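Local coordinates for protein succinylglutamate desuccinylase/aspartoacylase (Shewanella frigidimarina, PDB 3LWU) that binds zinc and is probably a metal-dependent hydrolase of the succinylglutamate desuccinylase/aspartoacylase family, acting on ester bonds, at residues S152-T157 and C236-L241. Numbering follows the deposited sequence.
Sequences SMLVET and CPWWQL
Leu154 spreads its two methyls over two neighbouring residues of the facing helix, CD1 going mainly to the indole of Trp238 and CD2 to the ring of Pro237. The three touching residues are buried and meet by van der Waals packing, though the closest atom of the indole is its nitrogen. CD1 lies 3.4 Å from Trp238 NE1 and 3.8 Å from Trp238 CE2, so it meets the indole at the nitrogen side of its five-membered ring, approaching at a slant. The second methyl comes obliquely against the CB-CG side of the proline ring, with Leu154 CD2 3.8 Å from Pro237 CB and slightly farther from CG. On the leucine, CG stands anti to the carbonyl carbon (chi1 -63°), and from there the branch reaches across, CD1 also coming within 4.1 Å of Pro237 CB. Here helix 143-160 packs against helix 230-247 within the catalytic domain of this zinc-binding protein, assigned to an M14-like family, away from the metal site formed by His63, Glu66 and His192. The backbones stay well apart, Leu154 CA and Pro237 CA being 8.5 Å from each other, and side chains bridge the interval. With both methyls gone, as in an alanine here, a gap would probably open at Pro237 and Trp238, and the indole would lose a packing partner at its nitrogen side. Tyr150, one turn before Leu154, adds a polar tie, its hydroxyl hydrogen-bonding to Pro237 O while its ring meets that of Trp238 edge-to-face. Phe147 and Arg151 of the same helix also touch the indole, as do Pro255 and Val256 from a loop. Farther along helix 230-247, Leu241 packs on helix 131-138.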
loop_
_atom_site.group_PDB
_atom_site.type_symbol
_atom_site.label_atom_id
_atom_site.label_comp_id
_atom_site.label_asym_id
_atom_site.label_seq_id
_atom_site.Cartn_x
_atom_site.Cartn_y
_atom_site.Cartn_z
ATOM N N SER A 152 -21.351 -13.756 -32.498
ATOM C CA SER A 152 -20.677 -12.658 -33.225
ATOM C C SER A 152 -20.997 -11.301 -32.636
ATOM O O SER A 152 -20.115 -10.451 -32.569
ATOM C CB SER A 152 -21.067 -12.597 -34.686
ATOM O OG SER A 152 -20.861 -13.859 -35.263
HETATM N N MSE A 153 -22.254 -11.105 -32.241
HETATM C CA MSE A 153 -22.690 -9.836 -31.682
HETATM C C MSE A 153 -22.043 -9.606 -30.333
HETATM O O MSE A 153 -21.570 -8.496 -30.070
HETATM C CB MSE A 153 -24.212 -9.764 -31.546
HETATM C CG MSE A 153 -24.692 -8.472 -30.882
HETATM SE SE MSE A 153 -24.924 -8.618 -28.975
HETATM C CE MSE A 153 -26.349 -9.991 -28.965
ATOM N N LEU A 154 -22.023 -10.639 -29.477
ATOM C CA LEU A 154 -21.375 -10.521 -28.164
ATOM C C LEU A 154 -19.878 -10.186 -28.307
ATOM O O LEU A 154 -19.397 -9.303 -27.594
ATOM C CB LEU A 154 -21.588 -11.764 -27.263
ATOM C CG LEU A 154 -23.046 -12.101 -26.846
ATOM C CD1 LEU A 154 -23.165 -13.447 -26.156
ATOM C CD2 LEU A 154 -23.681 -11.022 -25.962
ATOM N N VAL A 155 -19.166 -10.838 -29.229
ATOM C CA VAL A 155 -17.765 -10.510 -29.465
ATOM C C VAL A 155 -17.591 -9.060 -29.969
ATOM O O VAL A 155 -16.845 -8.299 -29.397
ATOM C CB VAL A 155 -17.067 -11.541 -30.387
ATOM C CG1 VAL A 155 -15.582 -11.196 -30.587
ATOM C CG2 VAL A 155 -17.193 -12.956 -29.800
ATOM N N GLU A 156 -18.342 -8.636 -30.976
ATOM C CA GLU A 156 -18.146 -7.294 -31.569
ATOM C C GLU A 156 -18.452 -6.135 -30.625
ATOM O O GLU A 156 -17.726 -5.128 -30.623
ATOM C CB GLU A 156 -18.972 -7.137 -32.856
ATOM C CG GLU A 156 -18.457 -8.081 -33.956
ATOM C CD GLU A 156 -19.380 -8.274 -35.152
ATOM O OE1 GLU A 156 -20.383 -7.510 -35.314
ATOM O OE2 GLU A 156 -19.075 -9.210 -35.942
ATOM N N THR A 157 -19.538 -6.262 -29.861
ATOM C CA THR A 157 -19.975 -5.186 -28.974
ATOM C C THR A 157 -19.000 -5.063 -27.805
ATOM O O THR A 157 -18.769 -3.979 -27.256
ATOM C CB THR A 157 -21.401 -5.416 -28.434
ATOM O OG1 THR A 157 -21.467 -6.716 -27.849
ATOM C CG2 THR A 157 -22.476 -5.277 -29.556
ATOM N N CYS A 236 -25.029 -14.837 -18.726
ATOM C CA CYS A 236 -26.285 -14.087 -18.625
ATOM C C CYS A 236 -26.947 -13.829 -19.962
ATOM O O CYS A 236 -28.137 -14.093 -20.108
ATOM C CB CYS A 236 -26.111 -12.772 -17.875
ATOM S SG CYS A 236 -26.069 -12.998 -16.056
ATOM N N PRO A 237 -26.195 -13.314 -20.948
ATOM C CA PRO A 237 -26.869 -13.042 -22.224
ATOM C C PRO A 237 -27.466 -14.283 -22.820
ATOM O O PRO A 237 -28.573 -14.212 -23.411
ATOM C CB PRO A 237 -25.740 -12.522 -23.119
ATOM C CG PRO A 237 -24.656 -12.107 -22.175
ATOM C CD PRO A 237 -24.755 -13.061 -21.039
ATOM N N TRP A 238 -26.767 -15.422 -22.683
ATOM C CA TRP A 238 -27.305 -16.669 -23.213
ATOM C C TRP A 238 -28.511 -17.157 -22.421
ATOM O O TRP A 238 -29.456 -17.655 -23.014
ATOM C CB TRP A 238 -26.246 -17.761 -23.322
ATOM C CG TRP A 238 -25.163 -17.444 -24.307
ATOM C CD1 TRP A 238 -23.959 -16.904 -24.025
ATOM C CD2 TRP A 238 -25.191 -17.650 -25.708
ATOM N NE1 TRP A 238 -23.229 -16.745 -25.163
ATOM C CE2 TRP A 238 -23.971 -17.198 -26.218
ATOM C CE3 TRP A 238 -26.133 -18.178 -26.589
ATOM C CZ2 TRP A 238 -23.654 -17.261 -27.568
ATOM C CZ3 TRP A 238 -25.818 -18.230 -27.934
ATOM C CH2 TRP A 238 -24.583 -17.783 -28.402
ATOM N N TRP A 239 -28.479 -16.996 -21.094
ATOM C CA TRP A 239 -29.609 -17.366 -20.214
ATOM C C TRP A 239 -30.824 -16.542 -20.601
ATOM O O TRP A 239 -31.924 -17.081 -20.788
ATOM C CB TRP A 239 -29.254 -17.132 -18.728
ATOM C CG TRP A 239 -30.039 -18.011 -17.756
ATOM C CD1 TRP A 239 -31.223 -18.679 -18.012
ATOM C CD2 TRP A 239 -29.696 -18.322 -16.381
ATOM N NE1 TRP A 239 -31.629 -19.365 -16.892
ATOM C CE2 TRP A 239 -30.722 -19.168 -15.877
ATOM C CE3 TRP A 239 -28.639 -17.948 -15.521
ATOM C CZ2 TRP A 239 -30.702 -19.682 -14.555
ATOM C CZ3 TRP A 239 -28.635 -18.449 -14.198
ATOM C CH2 TRP A 239 -29.661 -19.309 -13.742
ATOM N N GLN A 240 -30.608 -15.236 -20.772
ATOM C CA GLN A 240 -31.670 -14.312 -21.190
ATOM C C GLN A 240 -32.279 -14.741 -22.513
ATOM O O GLN A 240 -33.505 -14.798 -22.626
ATOM C CB GLN A 240 -31.162 -12.876 -21.349
ATOM C CG GLN A 240 -30.878 -12.124 -20.073
ATOM C CD GLN A 240 -29.847 -10.992 -20.311
ATOM O OE1 GLN A 240 -29.774 -10.423 -21.426
ATOM N NE2 GLN A 240 -29.020 -10.693 -19.282
ATOM N N LEU A 241 -31.429 -15.037 -23.501
ATOM C CA LEU A 241 -31.906 -15.424 -24.838
ATOM C C LEU A 241 -32.772 -16.668 -24.735
ATOM O O LEU A 241 -33.857 -16.719 -25.291
ATOM C CB LEU A 241 -30.752 -15.675 -25.797
ATOM C CG LEU A 241 -31.071 -16.233 -27.184
ATOM C CD1 LEU A 241 -32.000 -15.332 -27.974
ATOM C CD2 LEU A 241 -29.784 -16.430 -27.958
#